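Local coordinates for ancylostoma secreted protein 1 (Necator americanus, PDB 3NT8) that is a secreted protein with two CAP domains, probably associated with the transition to parasitism by infective hookworm larvae, at residues 70-75 and 155-160; 99-104 and 174-179; 149-154 and 180-185. All coordinates share one frame; numbering follows the deposited sequence.

How the interactions relate
All three contacts belong to the first CAP domain. Interactions 1 and 2 lie in the same four-stranded sheet, at its two edges: interaction 1 is a short parallel pairing, partly buried and with a bridging water, while interaction 2 is a longer antiparallel pairing, more deeply buried and reinforced by side-chain hydrogen bonds. Asn178 ties them, its amide reaching both Thr158 OG1 and the backbone N of Lys159. Interaction 3, also buried, differs in chemistry, since a helix end meets a loop by packing, a CH-pi contact and an oxygen at a ring edge, without hydrogen bonds between segments. It joins interaction 2 through Asn151, whose ND2 reaches Asn102 OD1, and adjoins interaction 1 in sequence.

Interaction 1 of 3, residues 70-75 and 155-160; sequences YKLSWD and SETTKL
Thr158 O is gripped from several directions at the start of this parallel pairing. The backbone N of Ser73 gives it a nearly straight hydrogen bond of 2.9 Å, with the donor 25° out of the carbonyl plane. Water 1 donates to the same oxygen and also bonds Ser73 OG, so it bridges the two segments beside the exposed Ser73 side chain, and the CA-H of Leu72 adds a third, weaker contact. From there the ladder is regular: Leu160 N donates to Ser73 O over 3.0 Å, and Asp75 N to Leu160 O over 2.9 Å. Earlier in both segments, Tyr70 N bonds Ser155 O at 3.2 Å.

Side chains fill in around this backbone. Leu72 CD2 presses against Thr157 CG2 at 3.6 Å, while its CB touches CB of Leu160. Leu160 has CG anti to its backbone N (chi1 177°); from there CD2 lies 4.0 Å from Trp74 CZ3, on the six-membered part of the indole, and Leu160 O sits over one indole face toward the rim. The indole N-H bonds Glu79, and Phe40 of helix 34-52 packs on the same ring.

On the other side, Lys159 lays its CD 3.2 Å from Asp75 OD1. The chain then bends, leaving NZ near the carboxylate but not in contact, an attraction through space at most. Asp75 OD2 caps Met78 N, which makes Asp75 the N-cap of helix 76-85.

A two-residue strand, 73-74, thus runs parallel beside 159-167 at one edge of a sheet whose other strand pairings are antiparallel, and passes directly into a helix, as expected of the alpha-beta-alpha sandwich of the CAP domain.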
ATOM      1  N   TYR A  70     -10.740  -4.294   7.744  1.00 17.57           N
ATOM      2  CA  TYR A  70     -10.488  -5.701   8.147  1.00 17.50           C
ATOM      3  C   TYR A  70     -10.270  -5.942   9.659  1.00 18.04           C
ATOM      4  O   TYR A  70      -9.631  -5.144  10.383  1.00 17.04           O
ATOM      5  CB  TYR A  70      -9.370  -6.361   7.298  1.00 17.28           C
ATOM      6  CG  TYR A  70      -9.843  -6.769   5.926  1.00 17.19           C
ATOM      7  CD1 TYR A  70     -10.073  -8.120   5.631  1.00 16.98           C
ATOM      8  CD2 TYR A  70     -10.196  -5.816   4.978  1.00 15.35           C
ATOM      9  CE1 TYR A  70     -10.571  -8.514   4.441  1.00 15.78           C
ATOM     10  CE2 TYR A  70     -10.679  -6.204   3.730  1.00 17.32           C
ATOM     11  CZ  TYR A  70     -10.853  -7.525   3.463  1.00 21.55           C
ATOM     12  OH  TYR A  70     -11.348  -7.857   2.212  1.00 26.07           O
ATOM     13  N   LYS A  71     -10.863  -7.027  10.115  1.00 18.42           N
ATOM     14  CA  LYS A  71     -10.689  -7.525  11.475  1.00 20.29           C
ATOM     15  C   LYS A  71      -9.316  -8.143  11.472  1.00 19.37           C
ATOM     16  O   LYS A  71      -8.976  -8.836  10.522  1.00 20.69           O
ATOM     17  CB  LYS A  71     -11.713  -8.597  11.762  1.00 20.32           C
ATOM     18  CG  LYS A  71     -11.733  -9.069  13.194  1.00 22.31           C
ATOM     19  CD  LYS A  71     -12.905 -10.042  13.435  1.00 25.42           C
ATOM     20  CE  LYS A  71     -12.943 -10.429  14.982  1.00 30.34           C
ATOM     21  NZ  LYS A  71     -13.860 -11.563  15.294  1.00 32.45           N
ATOM     22  N   LEU A  72      -8.544  -7.886  12.512  1.00 17.99           N
ATOM     23  CA  LEU A  72      -7.250  -8.544  12.712  1.00 17.21           C
ATOM     24  C   LEU A  72      -7.402  -9.937  13.268  1.00 17.57           C
ATOM     25  O   LEU A  72      -8.276 -10.188  14.101  1.00 18.42           O
ATOM     26  CB  LEU A  72      -6.360  -7.668  13.669  1.00 16.71           C
ATOM     27  CG  LEU A  72      -6.148  -6.194  13.233  1.00 13.91           C
ATOM     28  CD1 LEU A  72      -5.191  -5.334  14.139  1.00  7.99           C
ATOM     29  CD2 LEU A  72      -5.593  -6.194  11.819  1.00 14.39           C
ATOM     30  N   SER A  73      -6.556 -10.850  12.812  1.00 18.29           N
ATOM     31  CA  SER A  73      -6.376 -12.156  13.445  1.00 19.45           C
ATOM     32  C   SER A  73      -5.025 -12.197  14.090  1.00 19.86           C
ATOM     33  O   SER A  73      -4.057 -11.578  13.600  1.00 19.32           O
ATOM     34  CB  SER A  73      -6.416 -13.240  12.389  1.00 19.93           C
ATOM     35  OG  SER A  73      -7.658 -13.143  11.742  1.00 23.55           O
ATOM     36  N   TRP A  74      -4.932 -12.902  15.203  1.00 20.09           N
ATOM     37  CA  TRP A  74      -3.607 -13.118  15.835  1.00 21.29           C
ATOM     38  C   TRP A  74      -2.608 -13.976  15.035  1.00 21.27           C
ATOM     39  O   TRP A  74      -2.981 -14.968  14.420  1.00 22.97           O
ATOM     40  CB  TRP A  74      -3.814 -13.708  17.242  1.00 21.46           C
ATOM     41  CG  TRP A  74      -2.617 -13.622  18.109  1.00 19.82           C
ATOM     42  CD1 TRP A  74      -1.652 -14.598  18.288  1.00 19.29           C
ATOM     43  CD2 TRP A  74      -2.243 -12.526  18.939  1.00 16.54           C
ATOM     44  NE1 TRP A  74      -0.715 -14.156  19.163  1.00 17.15           N
ATOM     45  CE2 TRP A  74      -1.061 -12.900  19.603  1.00 15.43           C
ATOM     46  CE3 TRP A  74      -2.813 -11.252  19.197  1.00 20.38           C
ATOM     47  CZ2 TRP A  74      -0.400 -12.054  20.491  1.00 12.38           C
ATOM     48  CZ3 TRP A  74      -2.158 -10.392  20.081  1.00 13.55           C
ATOM     49  CH2 TRP A  74      -0.968 -10.812  20.731  1.00 16.65           C
ATOM     50  N   ASP A  75      -1.320 -13.639  15.068  1.00 21.23           N
ATOM     51  CA  ASP A  75      -0.380 -14.490  14.366  1.00 21.84           C
ATOM     52  C   ASP A  75       0.744 -14.961  15.291  1.00 21.74           C
ATOM     53  O   ASP A  75       1.471 -14.132  15.837  1.00 21.18           O
ATOM     54  CB  ASP A  75       0.125 -13.784  13.098  1.00 22.75           C
ATOM     55  CG  ASP A  75       1.032 -14.669  12.256  1.00 23.17           C
ATOM     56  OD1 ASP A  75       0.568 -15.207  11.245  1.00 24.05           O
ATOM     57  OD2 ASP A  75       2.218 -14.821  12.606  1.00 29.50           O
ATOM     58  N   SER A 155      -6.691  -0.042   7.297  1.00 16.48           N
ATOM     59  CA  SER A 155      -7.780  -0.934   6.878  1.00 14.68           C
ATOM     60  C   SER A 155      -7.342  -2.230   6.212  1.00 16.56           C
ATOM     61  O   SER A 155      -8.012  -3.226   6.429  1.00 17.55           O
ATOM     62  CB  SER A 155      -8.760  -0.157   6.033  1.00 14.41           C
ATOM     63  OG  SER A 155      -8.218   0.241   4.795  1.00 16.57           O
ATOM     64  N   GLU A 156      -6.233  -2.254   5.448  1.00 16.29           N
ATOM     65  CA  GLU A 156      -5.831  -3.454   4.734  1.00 17.66           C
ATOM     66  C   GLU A 156      -5.068  -4.418   5.601  1.00 17.22           C
ATOM     67  O   GLU A 156      -4.821  -5.548   5.189  1.00 16.82           O
ATOM     68  CB  GLU A 156      -4.939  -3.137   3.497  1.00 18.20           C
ATOM     69  CG  GLU A 156      -5.534  -2.221   2.531  1.00 23.00           C
ATOM     70  CD  GLU A 156      -4.696  -2.104   1.258  1.00 29.83           C
ATOM     71  OE1 GLU A 156      -4.864  -1.034   0.660  1.00 32.03           O
ATOM     72  OE2 GLU A 156      -3.871  -3.019   0.904  1.00 31.05           O
ATOM     73  N   THR A 157      -4.660  -3.980   6.780  1.00 17.93           N
ATOM     74  CA  THR A 157      -3.993  -4.909   7.742  1.00 19.31           C
ATOM     75  C   THR A 157      -4.940  -6.023   8.144  1.00 17.28           C
ATOM     76  O   THR A 157      -6.097  -5.781   8.409  1.00 16.75           O
ATOM     77  CB  THR A 157      -3.515  -4.147   8.988  1.00 18.66           C
ATOM     78  OG1 THR A 157      -2.621  -3.121   8.533  1.00 23.95           O
ATOM     79  CG2 THR A 157      -2.758  -5.028   9.938  1.00 16.69           C
ATOM     80  N   THR A 158      -4.435  -7.242   8.186  1.00 17.03           N
ATOM     81  CA  THR A 158      -5.211  -8.400   8.578  1.00 17.20           C
ATOM     82  C   THR A 158      -4.560  -9.182   9.749  1.00 18.80           C
ATOM     83  O   THR A 158      -5.234  -9.985  10.411  1.00 19.03           O
ATOM     84  CB  THR A 158      -5.316  -9.372   7.383  1.00 16.24           C
ATOM     85  OG1 THR A 158      -3.992  -9.698   6.932  1.00 18.28           O
ATOM     86  CG2 THR A 158      -6.128  -8.723   6.218  1.00 17.11           C
ATOM     87  N   LYS A 159      -3.253  -8.994   9.977  1.00 18.22           N
ATOM     88  CA  LYS A 159      -2.566  -9.806  11.012  1.00 19.73           C
ATOM     89  C   LYS A 159      -1.895  -8.971  12.105  1.00 20.11           C
ATOM     90  O   LYS A 159      -1.327  -7.899  11.833  1.00 19.13           O
ATOM     91  CB  LYS A 159      -1.547 -10.754  10.399  1.00 20.22           C
ATOM     92  CG  LYS A 159      -2.127 -12.014   9.749  1.00 25.36           C
ATOM     93  CD  LYS A 159      -1.098 -13.157   9.516  1.00 30.24           C
ATOM     94  CE  LYS A 159      -0.232 -13.011   8.281  1.00 38.78           C
ATOM     95  NZ  LYS A 159      -0.955 -13.265   6.986  1.00 42.48           N
ATOM     96  N   LEU A 160      -1.948  -9.483  13.337  1.00 19.95           N
ATOM     97  CA  LEU A 160      -1.485  -8.760  14.515  1.00 21.78           C
ATOM     98  C   LEU A 160      -0.553  -9.652  15.348  1.00 22.42           C
ATOM     99  O   LEU A 160      -0.843 -10.840  15.509  1.00 23.18           O
ATOM    100  CB  LEU A 160      -2.683  -8.360  15.393  1.00 21.17           C
ATOM    101  CG  LEU A 160      -2.314  -7.650  16.699  1.00 22.59           C
ATOM    102  CD1 LEU A 160      -1.640  -6.350  16.417  1.00 23.48           C
ATOM    103  CD2 LEU A 160      -3.498  -7.458  17.679  1.00 24.63           C
TER
HETATM  104  O   HOH W   1      -6.985 -12.045   9.182  1.00 17.53           O

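Interaction 2 of 3, residues 99-104 and 174-179; sequences VAQNTM and SCIYNG
The Tyr177 ring meets the opposite strand with its edge: Asn102 CB lies in the ring plane, and Ala100 O also approaches the rim, 3.7 Å from CD2. The Asn102 amide stands steeply to the ring, the planes 79° apart, and ND2 makes a weak hydrogen bond of 3.3 Å to Tyr177 OH. Both groups have stronger partners outside the pair: Asn102 bonds Asn151 ND2 through OD1 and Ala148 O through ND2, and Tyr177 OH bonds His44 NE2, whose ring also meets the tyrosine ring. Asn151 and Met152 of helix 147-153 pack against the ring as well.

On the sheet face carrying Gln101 and Ser174 the polar contacts run in a chain. Gln101 is extended beyond CG and holds NE2 3.0 Å from Ser174 OG, which lies in the amide plane; its OE1 goes to Ala94 N. Ser174 OG, anti to its own backbone N (chi1 -173°), donates in turn to Asn102 O at 2.7 Å. Cys175 N reaches that same carbonyl from the opposite face of its plane, so Asn102 O is held by two donors. In return Asn102 N gives Cys175 O an almost linear bond of 2.8 Å, and Ala100 and Tyr177 exchange a second pair of backbone bonds. Val99 CG2 packs on Ile176 CG2 at 3.8 Å.

Helix 76-85 covers the Gln101–Ile176 face, while helices 119-127 and 147-153 touch the Asn102–Tyr177 face. This antiparallel pair, further braced by the Cys175–Cys162 disulfide to the next strand, forms part of the central layer of the CAP alpha-beta-alpha sandwich.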
ATOM      1  N   VAL A  99       6.739  -6.195   8.333  1.00 25.69           N
ATOM      2  CA  VAL A  99       5.792  -5.630   9.297  1.00 23.42           C
ATOM      3  C   VAL A  99       6.108  -4.195   9.724  1.00 22.74           C
ATOM      4  O   VAL A  99       7.269  -3.754   9.662  1.00 22.18           O
ATOM      5  CB  VAL A  99       5.681  -6.522  10.576  1.00 22.60           C
ATOM      6  CG1 VAL A  99       4.997  -7.902  10.236  1.00 22.49           C
ATOM      7  CG2 VAL A  99       7.097  -6.686  11.247  1.00 19.33           C
ATOM      8  N   ALA A 100       5.053  -3.494  10.159  1.00 20.45           N
ATOM      9  CA  ALA A 100       5.210  -2.215  10.832  1.00 19.18           C
ATOM     10  C   ALA A 100       5.190  -2.462  12.369  1.00 18.20           C
ATOM     11  O   ALA A 100       4.664  -3.444  12.836  1.00 15.20           O
ATOM     12  CB  ALA A 100       4.098  -1.289  10.402  1.00 19.76           C
ATOM     13  N   GLN A 101       5.780  -1.565  13.132  1.00 17.69           N
ATOM     14  CA  GLN A 101       5.905  -1.762  14.545  1.00 19.21           C
ATOM     15  C   GLN A 101       5.493  -0.545  15.373  1.00 19.22           C
ATOM     16  O   GLN A 101       5.830   0.565  15.057  1.00 20.02           O
ATOM     17  CB  GLN A 101       7.356  -2.155  14.903  1.00 20.04           C
ATOM     18  CG  GLN A 101       7.597  -2.362  16.388  1.00 22.36           C
ATOM     19  CD  GLN A 101       9.005  -2.857  16.676  1.00 25.31           C
ATOM     20  OE1 GLN A 101       9.898  -2.808  15.818  1.00 31.86           O
ATOM     21  NE2 GLN A 101       9.216  -3.284  17.875  1.00 27.72           N
ATOM     22  N   ASN A 102       4.780  -0.825  16.457  1.00 19.67           N
ATOM     23  CA  ASN A 102       4.414   0.116  17.473  1.00 19.98           C
ATOM     24  C   ASN A 102       5.119  -0.273  18.775  1.00 20.90           C
ATOM     25  O   ASN A 102       5.168  -1.453  19.127  1.00 20.69           O
ATOM     26  CB  ASN A 102       2.906   0.057  17.690  1.00 19.69           C
ATOM     27  CG  ASN A 102       2.136   1.077  16.866  1.00 17.68           C
ATOM     28  OD1 ASN A 102       2.709   1.907  16.196  1.00 20.64           O
ATOM     29  ND2 ASN A 102       0.808   0.985  16.906  1.00 14.74           N
ATOM     30  N   THR A 103       5.635   0.716  19.497  1.00 22.59           N
ATOM     31  CA  THR A 103       6.476   0.456  20.659  1.00 25.20           C
ATOM     32  C   THR A 103       6.289   1.513  21.776  1.00 25.44           C
ATOM     33  O   THR A 103       5.989   2.725  21.512  1.00 25.30           O
ATOM     34  CB  THR A 103       8.006   0.329  20.260  1.00 26.69           C
ATOM     35  OG1 THR A 103       8.729  -0.129  21.399  1.00 32.54           O
ATOM     36  CG2 THR A 103       8.581   1.678  19.835  1.00 27.71           C
ATOM     37  N   MET A 104       6.427   1.032  23.013  1.00 24.57           N
ATOM     38  CA  MET A 104       6.214   1.870  24.194  1.00 25.08           C
ATOM     39  C   MET A 104       7.098   1.359  25.309  1.00 25.02           C
ATOM     40  O   MET A 104       7.204   0.155  25.536  1.00 23.95           O
ATOM     41  CB  MET A 104       4.764   1.830  24.665  1.00 24.14           C
ATOM     42  CG  MET A 104       4.475   2.633  25.842  1.00 25.62           C
ATOM     43  SD  MET A 104       4.607   4.335  25.418  1.00 40.14           S
ATOM     44  CE  MET A 104       4.028   4.963  27.012  1.00 39.60           C
ATOM     45  N   SER A 174       4.868  -3.812  22.846  1.00 16.63           N
ATOM     46  CA  SER A 174       5.100  -3.614  21.405  1.00 16.32           C
ATOM     47  C   SER A 174       4.122  -4.494  20.596  1.00 15.47           C
ATOM     48  O   SER A 174       3.711  -5.504  21.044  1.00 15.70           O
ATOM     49  CB  SER A 174       6.567  -3.885  20.977  1.00 14.89           C
ATOM     50  OG  SER A 174       6.791  -3.516  19.585  1.00 16.25           O
ATOM     51  N   CYS A 175       3.750  -4.042  19.407  1.00 16.12           N
ATOM     52  CA  CYS A 175       2.863  -4.790  18.502  1.00 15.95           C
ATOM     53  C   CYS A 175       3.437  -4.540  17.142  1.00 16.10           C
ATOM     54  O   CYS A 175       3.942  -3.451  16.876  1.00 16.21           O
ATOM     55  CB  CYS A 175       1.396  -4.273  18.522  1.00 14.02           C
ATOM     56  SG  CYS A 175       0.419  -4.563  19.988  1.00 16.73           S
ATOM     57  N   ILE A 176       3.373  -5.579  16.300  1.00 16.92           N
ATOM     58  CA  ILE A 176       3.761  -5.502  14.897  1.00 16.18           C
ATOM     59  C   ILE A 176       2.571  -5.871  14.029  1.00 16.83           C
ATOM     60  O   ILE A 176       1.667  -6.587  14.485  1.00 17.28           O
ATOM     61  CB  ILE A 176       4.971  -6.443  14.519  1.00 15.79           C
ATOM     62  CG1 ILE A 176       4.819  -7.818  15.125  1.00 14.03           C
ATOM     63  CG2 ILE A 176       6.293  -5.870  14.922  1.00 14.12           C
ATOM     64  CD1 ILE A 176       5.721  -8.779  14.476  1.00 13.09           C
ATOM     65  N   TYR A 177       2.566  -5.377  12.794  1.00 16.84           N
ATOM     66  CA  TYR A 177       1.362  -5.418  11.934  1.00 17.69           C
ATOM     67  C   TYR A 177       1.798  -5.721  10.535  1.00 16.53           C
ATOM     68  O   TYR A 177       2.783  -5.170  10.095  1.00 18.38           O
ATOM     69  CB  TYR A 177       0.658  -4.042  11.915  1.00 17.49           C
ATOM     70  CG  TYR A 177       0.316  -3.509  13.265  1.00 19.06           C
ATOM     71  CD1 TYR A 177      -1.001  -3.580  13.760  1.00 15.61           C
ATOM     72  CD2 TYR A 177       1.258  -2.858  14.023  1.00 14.13           C
ATOM     73  CE1 TYR A 177      -1.307  -3.040  14.980  1.00 18.68           C
ATOM     74  CE2 TYR A 177       0.932  -2.315  15.243  1.00 16.70           C
ATOM     75  CZ  TYR A 177      -0.351  -2.400  15.712  1.00 12.39           C
ATOM     76  OH  TYR A 177      -0.685  -1.930  16.935  1.00 12.22           O
ATOM     77  N   ASN A 178       1.072  -6.575   9.824  1.00 15.87           N
ATOM     78  CA  ASN A 178       1.429  -6.926   8.477  1.00 16.17           C
ATOM     79  C   ASN A 178       0.988  -5.879   7.414  1.00 17.90           C
ATOM     80  O   ASN A 178       0.870  -6.215   6.220  1.00 17.74           O
ATOM     81  CB  ASN A 178       0.868  -8.305   8.100  1.00 15.92           C
ATOM     82  CG  ASN A 178      -0.681  -8.310   7.958  1.00 19.02           C
ATOM     83  OD1 ASN A 178      -1.372  -7.449   8.516  1.00 19.67           O
ATOM     84  ND2 ASN A 178      -1.218  -9.302   7.225  1.00 17.16           N
ATOM     85  N   GLY A 179       0.722  -4.647   7.847  1.00 17.53           N
ATOM     86  CA  GLY A 179       0.419  -3.578   6.906  1.00 17.92           C
ATOM     87  C   GLY A 179       1.094  -2.315   7.405  1.00 17.61           C
ATOM     88  O   GLY A 179       1.308  -2.144   8.632  1.00 17.13           O
TER

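Interaction 3 of 3, residues 149-154 and 180-185; sequences FSNMVY and VGYITN
Tyr154 has CG anti to its backbone N (chi1 -169°), and its ring face lies against the backbone of Val180 and Gly181. Tyr182 CG, by contrast, sits between the backbone N and the carbonyl carbon (chi1 50°), and its ring stands beside Asn151. The face of Tyr154 receives two groups: Val180 O lies 3.5 Å above the plane, over the ring centre, and Gly181 CA makes a CH-pi contact, 4.2 Å from the centroid.

Gly181 comes very close to the helix. Ser150 O and Tyr154 CB crowd the position a CB would occupy, while Ser150 CB lies 3.2 Å from Gly181 O. Ser150 OG turns back to Phe147 O. Helix 147-153 probably corresponds to the CRISP signature segment of the CAP domain, and the loop follows strand 170-177 of its central sheet.

Asn151 crosses to Tyr182 edge-on: OD1 is 3.3 Å from CD2, near the ring plane, with the amide almost perpendicular to the ring. That oxygen is buried and has no hydrogen-bond partner in the model; the ring edge, with its slightly positive hydrogens, probably offers it some weak electrostatic compensation. ND2 is spent on Asn102 OD1. Val180 CG1 packs over one face of the Tyr182 ring, 3.5 Å above the plane, and Ala100 of strand 100-107 also touches this ring.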
ATOM      1  N   PHE A 149      -1.286   5.532  15.715  1.00 16.35           N
ATOM      2  CA  PHE A 149      -2.682   5.351  15.351  1.00 16.72           C
ATOM      3  C   PHE A 149      -2.856   4.723  13.982  1.00 15.93           C
ATOM      4  O   PHE A 149      -3.711   3.865  13.855  1.00 15.94           O
ATOM      5  CB  PHE A 149      -3.446   6.694  15.458  1.00 18.23           C
ATOM      6  CG  PHE A 149      -4.855   6.681  14.839  1.00 19.13           C
ATOM      7  CD1 PHE A 149      -5.936   6.189  15.560  1.00 20.10           C
ATOM      8  CD2 PHE A 149      -5.088   7.179  13.543  1.00 19.76           C
ATOM      9  CE1 PHE A 149      -7.243   6.173  15.016  1.00 20.31           C
ATOM     10  CE2 PHE A 149      -6.403   7.190  12.967  1.00 18.16           C
ATOM     11  CZ  PHE A 149      -7.479   6.677  13.698  1.00 20.38           C
ATOM     12  N   SER A 150      -2.027   5.102  13.005  1.00 14.68           N
ATOM     13  CA  SER A 150      -2.052   4.587  11.630  1.00 15.09           C
ATOM     14  C   SER A 150      -1.852   3.083  11.494  1.00 15.61           C
ATOM     15  O   SER A 150      -2.604   2.441  10.747  1.00 16.88           O
ATOM     16  CB  SER A 150      -1.091   5.370  10.718  1.00 13.60           C
ATOM     17  OG  SER A 150       0.275   5.010  10.875  1.00 16.58           O
ATOM     18  N   ASN A 151      -0.908   2.510  12.260  1.00 15.41           N
ATOM     19  CA  ASN A 151      -0.724   1.063  12.346  1.00 14.53           C
ATOM     20  C   ASN A 151      -1.896   0.344  12.960  1.00 14.88           C
ATOM     21  O   ASN A 151      -2.241  -0.730  12.511  1.00 13.93           O
ATOM     22  CB  ASN A 151       0.587   0.622  13.078  1.00 15.32           C
ATOM     23  CG  ASN A 151       1.828   1.223  12.441  1.00 14.91           C
ATOM     24  OD1 ASN A 151       1.929   1.228  11.234  1.00 17.74           O
ATOM     25  ND2 ASN A 151       2.730   1.800  13.256  1.00 17.09           N
ATOM     26  N   MET A 152      -2.531   0.953  13.943  1.00 15.23           N
ATOM     27  CA  MET A 152      -3.672   0.303  14.615  1.00 14.44           C
ATOM     28  C   MET A 152      -4.907   0.244  13.716  1.00 14.18           C
ATOM     29  O   MET A 152      -5.646  -0.739  13.761  1.00 14.60           O
ATOM     30  CB  MET A 152      -4.005   1.001  15.932  1.00 11.84           C
ATOM     31  CG  MET A 152      -2.890   0.975  16.935  1.00 13.58           C
ATOM     32  SD  MET A 152      -3.364   1.464  18.642  1.00 16.91           S
ATOM     33  CE  MET A 152      -4.662   0.254  19.020  1.00  7.10           C
ATOM     34  N   VAL A 153      -5.107   1.279  12.903  1.00 14.30           N
ATOM     35  CA  VAL A 153      -6.367   1.529  12.215  1.00 13.69           C
ATOM     36  C   VAL A 153      -6.314   1.103  10.761  1.00 15.24           C
ATOM     37  O   VAL A 153      -7.385   0.988  10.109  1.00 17.67           O
ATOM     38  CB  VAL A 153      -6.828   3.045  12.372  1.00 13.26           C
ATOM     39  CG1 VAL A 153      -6.197   3.904  11.346  1.00 14.68           C
ATOM     40  CG2 VAL A 153      -8.302   3.204  12.232  1.00  8.18           C
ATOM     41  N   TYR A 154      -5.105   0.855  10.227  1.00 14.82           N
ATOM     42  CA  TYR A 154      -4.957   0.689   8.796  1.00 15.09           C
ATOM     43  C   TYR A 154      -5.820  -0.403   8.208  1.00 14.96           C
ATOM     44  O   TYR A 154      -5.655  -1.563   8.517  1.00 16.10           O
ATOM     45  CB  TYR A 154      -3.472   0.477   8.415  1.00 16.27           C
ATOM     46  CG  TYR A 154      -3.218   0.563   6.923  1.00 17.09           C
ATOM     47  CD1 TYR A 154      -3.482   1.747   6.223  1.00 17.32           C
ATOM     48  CD2 TYR A 154      -2.730  -0.535   6.216  1.00 13.61           C
ATOM     49  CE1 TYR A 154      -3.257   1.831   4.814  1.00 17.08           C
ATOM     50  CE2 TYR A 154      -2.489  -0.453   4.877  1.00 19.55           C
ATOM     51  CZ  TYR A 154      -2.772   0.717   4.172  1.00 19.21           C
ATOM     52  OH  TYR A 154      -2.510   0.729   2.828  1.00 27.04           O
ATOM     53  N   VAL A 180       1.381  -1.424   6.461  1.00 17.88           N
ATOM     54  CA  VAL A 180       2.030  -0.162   6.740  1.00 17.25           C
ATOM     55  C   VAL A 180       1.035   1.039   6.632  1.00 18.16           C
ATOM     56  O   VAL A 180       0.489   1.319   5.550  1.00 18.78           O
ATOM     57  CB  VAL A 180       3.274  -0.012   5.790  1.00 17.70           C
ATOM     58  CG1 VAL A 180       3.999   1.303   6.043  1.00 14.34           C
ATOM     59  CG2 VAL A 180       4.223  -1.230   6.005  1.00 15.79           C
ATOM     60  N   GLY A 181       0.810   1.758   7.734  1.00 18.30           N
ATOM     61  CA  GLY A 181      -0.150   2.877   7.732  1.00 18.25           C
ATOM     62  C   GLY A 181       0.465   4.265   7.768  1.00 18.69           C
ATOM     63  O   GLY A 181      -0.248   5.277   7.661  1.00 18.15           O
ATOM     64  N   TYR A 182       1.788   4.320   7.907  1.00 19.73           N
ATOM     65  CA  TYR A 182       2.507   5.572   7.940  1.00 21.80           C
ATOM     66  C   TYR A 182       3.094   6.064   6.572  1.00 23.16           C
ATOM     67  O   TYR A 182       4.102   6.797   6.533  1.00 24.19           O
ATOM     68  CB  TYR A 182       3.563   5.506   9.030  1.00 22.05           C
ATOM     69  CG  TYR A 182       4.421   4.266   8.970  1.00 23.01           C
ATOM     70  CD1 TYR A 182       5.501   4.221   8.091  1.00 23.54           C
ATOM     71  CD2 TYR A 182       4.176   3.150   9.789  1.00 20.64           C
ATOM     72  CE1 TYR A 182       6.300   3.109   8.003  1.00 24.63           C
ATOM     73  CE2 TYR A 182       5.000   2.008   9.727  1.00 23.17           C
ATOM     74  CZ  TYR A 182       6.070   2.013   8.820  1.00 27.69           C
ATOM     75  OH  TYR A 182       6.928   0.935   8.644  1.00 32.17           O
ATOM     76  N   ILE A 183       2.486   5.702   5.446  1.00 23.78           N
ATOM     77  CA  ILE A 183       3.022   6.179   4.165  1.00 23.65           C
ATOM     78  C   ILE A 183       2.391   7.559   3.919  1.00 24.08           C
ATOM     79  O   ILE A 183       1.201   7.716   4.106  1.00 23.39           O
ATOM     80  CB  ILE A 183       2.706   5.222   3.009  1.00 23.15           C
ATOM     81  CG1 ILE A 183       3.261   3.807   3.231  1.00 23.20           C
ATOM     82  CG2 ILE A 183       3.156   5.803   1.710  1.00 22.94           C
ATOM     83  CD1 ILE A 183       4.730   3.662   3.425  1.00 26.28           C
ATOM     84  N   THR A 184       3.202   8.561   3.566  1.00 25.19           N
ATOM     85  CA  THR A 184       2.708   9.957   3.408  1.00 26.54           C
ATOM     86  C   THR A 184       1.602  10.088   2.325  1.00 27.08           C
ATOM     87  O   THR A 184       1.738   9.552   1.215  1.00 26.88           O
ATOM     88  CB  THR A 184       3.854  10.960   3.112  1.00 27.78           C
ATOM     89  OG1 THR A 184       4.974  10.711   3.979  1.00 27.66           O
ATOM     90  CG2 THR A 184       3.360  12.442   3.281  1.00 28.99           C
ATOM     91  N   ASN A 185       0.491  10.743   2.708  1.00 27.38           N
ATOM     92  CA  ASN A 185      -0.660  11.006   1.850  1.00 27.89           C
ATOM     93  C   ASN A 185      -1.502   9.785   1.408  1.00 27.31           C
ATOM     94  O   ASN A 185      -2.441   9.940   0.590  1.00 26.25           O
ATOM     95  CB  ASN A 185      -0.235  11.864   0.624  1.00 28.05           C
ATOM     96  CG  ASN A 185       0.218  13.291   1.036  1.00 31.28           C
ATOM     97  OD1 ASN A 185       1.281  13.739   0.645  1.00 35.26           O
ATOM     98  ND2 ASN A 185      -0.583  13.969   1.848  1.00 29.98           N
TER